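Local structure of transcriptional regulator, MarR family (3BJ6) at residues A[41-46]-A[74-78]; A[53-59]-A[95-99]. The protein probably binds DNA as a winged helix-turn-helix transcription factor of the MarR family. All blocks are in the same frame, centred on the assembly; numbering follows the deposited sequence.

Contact 1 of 2, residues A[41-46]-A[74-78]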
loop_
_atom_site.group_PDB
_atom_site.type_symbol
_atom_site.label_atom_id
_atom_site.label_comp_id
_atom_site.label_asym_id
_atom_site.label_seq_id
_atom_site.Cartn_x
_atom_site.Cartn_y
_atom_site.Cartn_z
ATOM N N GLY A 41 -10.644 -11.027 -2.013
ATOM C CA GLY A 41 -9.793 -12.172 -1.664
ATOM C C GLY A 41 -10.054 -13.328 -2.635
ATOM O O GLY A 41 -9.121 -13.946 -3.113
ATOM N N GLN A 42 -11.331 -13.628 -2.905
ATOM C CA GLN A 42 -11.673 -14.673 -3.872
ATOM C C GLN A 42 -11.133 -14.393 -5.287
ATOM O O GLN A 42 -10.597 -15.291 -5.928
ATOM C CB GLN A 42 -13.190 -14.914 -3.899
ATOM C CG GLN A 42 -13.717 -15.464 -2.549
ATOM C CD GLN A 42 -15.249 -15.296 -2.397
ATOM O OE1 GLN A 42 -15.929 -14.791 -3.292
ATOM N NE2 GLN A 42 -15.780 -15.706 -1.233
ATOM N N ARG A 43 -11.275 -13.144 -5.759
ATOM C CA ARG A 43 -10.668 -12.688 -7.002
ATOM C C ARG A 43 -9.163 -12.991 -7.036
ATOM O O ARG A 43 -8.679 -13.433 -8.045
ATOM C CB ARG A 43 -10.889 -11.178 -7.162
ATOM C CG ARG A 43 -10.193 -10.542 -8.366
ATOM C CD ARG A 43 -9.900 -9.052 -8.127
ATOM N NE ARG A 43 -9.103 -8.537 -9.258
ATOM C CZ ARG A 43 -7.807 -8.770 -9.451
ATOM N NH1 ARG A 43 -7.099 -9.483 -8.573
ATOM N NH2 ARG A 43 -7.217 -8.279 -10.532
ATOM N N ALA A 44 -8.431 -12.706 -5.957
ATOM C CA ALA A 44 -6.970 -12.916 -5.929
ATOM C C ALA A 44 -6.664 -14.402 -6.206
ATOM O O ALA A 44 -5.770 -14.724 -6.991
ATOM C CB ALA A 44 -6.385 -12.505 -4.539
ATOM N N ILE A 45 -7.419 -15.299 -5.580
ATOM C CA ILE A 45 -7.225 -16.755 -5.792
ATOM C C ILE A 45 -7.616 -17.170 -7.222
ATOM O O ILE A 45 -6.896 -17.949 -7.856
ATOM C CB ILE A 45 -7.949 -17.617 -4.708
ATOM C CG1 ILE A 45 -7.030 -17.794 -3.469
ATOM C CG2 ILE A 45 -8.320 -19.024 -5.211
ATOM C CD1 ILE A 45 -6.744 -16.513 -2.784
ATOM N N LEU A 46 -8.750 -16.667 -7.737
ATOM C CA LEU A 46 -9.125 -16.973 -9.129
ATOM C C LEU A 46 -8.064 -16.485 -10.101
ATOM O O LEU A 46 -7.724 -17.158 -11.086
ATOM C CB LEU A 46 -10.508 -16.366 -9.480
ATOM C CG LEU A 46 -11.679 -16.811 -8.572
ATOM C CD1 LEU A 46 -12.979 -16.051 -8.963
ATOM C CD2 LEU A 46 -11.898 -18.336 -8.672
ATOM N N ILE A 74 -9.926 -18.988 1.596
ATOM C CA ILE A 74 -10.435 -18.526 0.309
ATOM C C ILE A 74 -10.648 -19.709 -0.617
ATOM O O ILE A 74 -11.653 -19.755 -1.339
ATOM C CB ILE A 74 -9.516 -17.484 -0.390
ATOM C CG1 ILE A 74 -9.271 -16.224 0.470
ATOM C CG2 ILE A 74 -10.130 -17.066 -1.709
ATOM C CD1 ILE A 74 -10.474 -15.660 1.083
ATOM N N LEU A 75 -9.702 -20.647 -0.647
ATOM C CA LEU A 75 -9.897 -21.833 -1.498
ATOM C C LEU A 75 -11.210 -22.543 -1.175
ATOM O O LEU A 75 -11.908 -22.996 -2.067
ATOM C CB LEU A 75 -8.741 -22.843 -1.360
ATOM C CG LEU A 75 -7.434 -22.438 -2.028
ATOM C CD1 LEU A 75 -6.338 -23.447 -1.708
ATOM C CD2 LEU A 75 -7.576 -22.285 -3.552
ATOM N N GLN A 76 -11.533 -22.661 0.098
ATOM C CA GLN A 76 -12.796 -23.297 0.493
ATOM C C GLN A 76 -14.023 -22.512 0.009
ATOM O O GLN A 76 -14.969 -23.081 -0.470
ATOM C CB GLN A 76 -12.829 -23.508 2.008
ATOM C CG GLN A 76 -11.756 -24.574 2.430
ATOM C CD GLN A 76 -11.671 -24.729 3.932
ATOM O OE1 GLN A 76 -12.434 -25.488 4.529
ATOM N NE2 GLN A 76 -10.748 -24.010 4.555
ATOM N N GLU A 77 -13.973 -21.199 0.123
ATOM C CA GLU A 77 -15.068 -20.358 -0.332
ATOM C C GLU A 77 -15.310 -20.524 -1.827
ATOM O O GLU A 77 -16.456 -20.700 -2.266
ATOM C CB GLU A 77 -14.770 -18.903 0.011
ATOM C CG GLU A 77 -14.747 -18.575 1.500
ATOM C CD GLU A 77 -14.263 -17.143 1.791
ATOM O OE1 GLU A 77 -13.900 -16.399 0.850
ATOM O OE2 GLU A 77 -14.223 -16.752 2.992
ATOM N N VAL A 78 -14.247 -20.465 -2.624
ATOM C CA VAL A 78 -14.436 -20.559 -4.089
ATOM C C VAL A 78 -14.795 -21.982 -4.534
ATOM O O VAL A 78 -15.514 -22.163 -5.509
ATOM C CB VAL A 78 -13.273 -19.943 -4.925
ATOM C CG1 VAL A 78 -13.173 -18.419 -4.626
ATOM C CG2 VAL A 78 -11.931 -20.621 -4.640
#
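Helix against helix, I45 on I74 and Q42 on E77: this is a buried, mostly apolar contact inside the DNA-binding lobe, where helix 40-51 meets helix 68-80 nearly perpendicularly. The short segments 41-46 and 74-78 run at 88° to each other with their axes 9.4 Å apart at the closest point. The methyl CG2 of I74 sits at the crossing. With CG1 of I74 anti to the carbonyl carbon (chi1 -58°), this methyl points at the facing helix, where it lies 3.6 Å from CA of Q42 and equally near O of G41. I45 lays its CG1-CD1 arm against the same methyl, CD1 of I45 coming to 3.6 Å from CG2 of I74. The CG2 branch of I45 instead meets L75, 3.7 Å from CD2 of that leucine. In the winged helix-turn-helix fold of MarR proteins, helices 57-64 and 68-80 form the helix-turn-helix pair, the second being the usual recognition helix, and helix 40-51 packs behind it. Helix 57-64 adds L64 to I45 and L60 to L75, while I84 of the wing sheet touches L46, L75 and V78. Q42 and V78 run alongside one another, pointing opposite ways, with CB of Q42 3.6 Å from CG1 of V78. Beyond CG the extended Q42 chain carries its amide to E77, where NE2 of Q42 donates to OE1 of E77 at 2.9 Å in a nearly straight bond. E77 OE1 lies close to the Q42 amide plane, yet NE2 comes to it from above the carboxylate plane, the two groups being turned 82° apart. OE1 of Q42 accepts from the backbone N of T39, which fixes the amide's orientation. A leucine in place of Q42 would probably leave the E77 carboxylate without this donor and freer to turn, and T39 N without its acceptor.

Contact 2 of 2, residues A[53-59]-A[95-99]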
loop_
_atom_site.group_PDB
_atom_site.type_symbol
_atom_site.label_atom_id
_atom_site.label_comp_id
_atom_site.label_asym_id
_atom_site.label_seq_id
_atom_site.Cartn_x
_atom_site.Cartn_y
_atom_site.Cartn_z
ATOM N N PRO A 53 -2.760 -22.738 -13.668
ATOM C CA PRO A 53 -3.724 -23.829 -13.485
ATOM C C PRO A 53 -3.019 -25.027 -12.837
ATOM O O PRO A 53 -1.853 -25.295 -13.153
ATOM C CB PRO A 53 -4.158 -24.167 -14.931
ATOM C CG PRO A 53 -3.941 -22.874 -15.694
ATOM C CD PRO A 53 -2.693 -22.298 -15.085
ATOM N N GLY A 54 -3.675 -25.698 -11.907
ATOM C CA GLY A 54 -3.055 -26.854 -11.231
ATOM C C GLY A 54 -2.149 -26.540 -10.050
ATOM O O GLY A 54 -1.497 -27.438 -9.527
ATOM N N ALA A 55 -2.080 -25.271 -9.618
ATOM C CA ALA A 55 -1.216 -24.905 -8.477
ATOM C C ALA A 55 -1.704 -25.578 -7.201
ATOM O O ALA A 55 -2.908 -25.820 -7.043
ATOM C CB ALA A 55 -1.201 -23.374 -8.268
ATOM N N THR A 56 -0.774 -25.808 -6.276
ATOM C CA THR A 56 -1.097 -26.243 -4.922
ATOM C C THR A 56 -1.395 -24.998 -4.084
ATOM O O THR A 56 -1.087 -23.860 -4.494
ATOM C CB THR A 56 0.070 -27.027 -4.301
ATOM O OG1 THR A 56 1.189 -26.138 -4.130
ATOM C CG2 THR A 56 0.478 -28.213 -5.201
ATOM N N ALA A 57 -2.004 -25.204 -2.924
ATOM C CA ALA A 57 -2.270 -24.108 -2.015
ATOM C C ALA A 57 -0.958 -23.443 -1.562
ATOM O O ALA A 57 -0.883 -22.207 -1.522
ATOM C CB ALA A 57 -3.083 -24.571 -0.802
ATOM N N PRO A 58 0.065 -24.242 -1.160
ATOM C CA PRO A 58 1.328 -23.551 -0.844
ATOM C C PRO A 58 1.928 -22.764 -2.000
ATOM O O PRO A 58 2.458 -21.694 -1.752
ATOM C CB PRO A 58 2.262 -24.688 -0.379
ATOM C CG PRO A 58 1.288 -25.792 0.128
ATOM C CD PRO A 58 0.149 -25.695 -0.872
ATOM N N GLN A 59 1.851 -23.268 -3.234
ATOM C CA GLN A 59 2.283 -22.502 -4.417
ATOM C C GLN A 59 1.523 -21.194 -4.645
ATOM O O GLN A 59 2.138 -20.146 -4.909
ATOM C CB GLN A 59 2.244 -23.352 -5.687
ATOM C CG GLN A 59 3.367 -24.399 -5.778
ATOM C CD GLN A 59 3.182 -25.332 -6.974
ATOM O OE1 GLN A 59 2.046 -25.708 -7.332
ATOM N NE2 GLN A 59 4.300 -25.698 -7.617
ATOM N N SER A 95 -0.371 -33.190 -1.925
ATOM C CA SER A 95 -0.210 -31.902 -2.638
ATOM C C SER A 95 -1.394 -31.649 -3.550
ATOM O O SER A 95 -1.309 -31.879 -4.773
ATOM C CB SER A 95 1.101 -31.886 -3.449
ATOM O OG SER A 95 2.230 -31.736 -2.593
ATOM N N HIS A 96 -2.499 -31.193 -2.946
ATOM C CA HIS A 96 -3.763 -31.013 -3.690
ATOM C C HIS A 96 -3.542 -29.947 -4.739
ATOM O O HIS A 96 -2.945 -28.903 -4.458
ATOM C CB HIS A 96 -4.932 -30.629 -2.757
ATOM C CG HIS A 96 -4.899 -31.326 -1.423
ATOM N ND1 HIS A 96 -4.787 -32.700 -1.300
ATOM C CD2 HIS A 96 -4.971 -30.842 -0.160
ATOM C CE1 HIS A 96 -4.782 -33.030 -0.017
ATOM N NE2 HIS A 96 -4.880 -31.919 0.696
ATOM N N ARG A 97 -4.035 -30.207 -5.940
ATOM C CA ARG A 97 -3.870 -29.282 -7.049
ATOM C C ARG A 97 -5.218 -28.784 -7.539
ATOM O O ARG A 97 -6.174 -29.559 -7.677
ATOM C CB ARG A 97 -3.075 -29.947 -8.173
ATOM C CG ARG A 97 -1.600 -30.192 -7.808
ATOM C CD ARG A 97 -0.748 -30.400 -9.056
ATOM N NE ARG A 97 0.651 -30.566 -8.686
ATOM C CZ ARG A 97 1.544 -29.577 -8.581
ATOM N NH1 ARG A 97 1.215 -28.296 -8.844
ATOM N NH2 ARG A 97 2.772 -29.887 -8.206
ATOM N N TYR A 98 -5.282 -27.488 -7.822
ATOM C CA TYR A 98 -6.553 -26.826 -8.119
ATOM C C TYR A 98 -6.626 -26.201 -9.500
ATOM O O TYR A 98 -5.629 -25.673 -9.990
ATOM C CB TYR A 98 -6.831 -25.704 -7.101
ATOM C CG TYR A 98 -6.891 -26.215 -5.699
ATOM C CD1 TYR A 98 -8.091 -26.697 -5.165
ATOM C CD2 TYR A 98 -5.721 -26.275 -4.907
ATOM C CE1 TYR A 98 -8.159 -27.181 -3.872
ATOM C CE2 TYR A 98 -5.774 -26.770 -3.605
ATOM C CZ TYR A 98 -6.989 -27.216 -3.110
ATOM O OH TYR A 98 -7.038 -27.685 -1.830
ATOM N N TRP A 99 -7.835 -26.210 -10.065
ATOM C CA TRP A 99 -8.108 -25.618 -11.370
ATOM C C TRP A 99 -9.372 -24.808 -11.333
ATOM O O TRP A 99 -10.323 -25.218 -10.693
ATOM C CB TRP A 99 -8.324 -26.716 -12.414
ATOM C CG TRP A 99 -7.039 -27.304 -13.002
ATOM C CD1 TRP A 99 -6.468 -26.991 -14.198
ATOM C CD2 TRP A 99 -6.230 -28.317 -12.426
ATOM N NE1 TRP A 99 -5.330 -27.739 -14.402
ATOM C CE2 TRP A 99 -5.165 -28.571 -13.327
ATOM C CE3 TRP A 99 -6.283 -29.031 -11.226
ATOM C CZ2 TRP A 99 -4.170 -29.517 -13.063
ATOM C CZ3 TRP A 99 -5.306 -29.964 -10.975
ATOM C CH2 TRP A 99 -4.255 -30.198 -11.880
HETATM O O HOH W 1 -2.474 -27.894 -1.945
#
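CA of G54 sits over the face of the W99 indole, and R97 sends its guanidinium to G54 O: here the short, weakly bonded strand 55-56, at one edge of the winged helix-turn-helix sheet, meets wing strand 97-100. G54 and A55 both face Y98 in a G1 beta bulge. Y98 O accepts from G54 N at 2.7 Å, and Y98 N donates to A55 O. The CA of G54 stands 3.4 Å from the centroid of the W99 six-membered ring, only 12° off its normal, a CH-pi contact so close that a CB here would run into the ring. P53 CB meets the pyrrole side at CD1, and R87 makes a cation-pi contact with the same indole. The Y98 ring instead turns its edge to A55 O and A57 N. In the conformer described here, one of two, R97 is extended from CG to NE, its guanidinium having T56 CG2 over one face, 3.7 Å above the plane. In that plane, NH1 of R97 donates to G54 O at 2.9 Å (173°); it also makes a weak bond to Q59 OE1. T56 and Q59 form a capping box at the start of helix 57-64: Q59 N donates to T56 OG1, and T56 N meets a lone pair of Q59 OE1 at 3.0 Å, in the plane of that carbonyl.

Overall arrangement
Contacts 1 and 2 show how burial shapes chemistry within one winged helix-turn-helix. Contact 1 is the more deeply buried, joining helices 40-51 and 68-80 mainly through aliphatic branches, with one polar pair at its margin. Contact 2, farther from the chain centre and partly open to solvent, relies on backbone bonds, an arginine, one indole face and the edge of a tyrosine ring to tie strand 55-56 and the start of helix 57-64 to the wing. The centres of contact 1 and contact 2 are about 13 Å apart, and their segments alternate along the chain. They meet directly at L75, whose CD1 lies 3.6 Å from CB of A57 and also touches the Y98 ring, so apolar packing runs on from the buried L75 into contact 2.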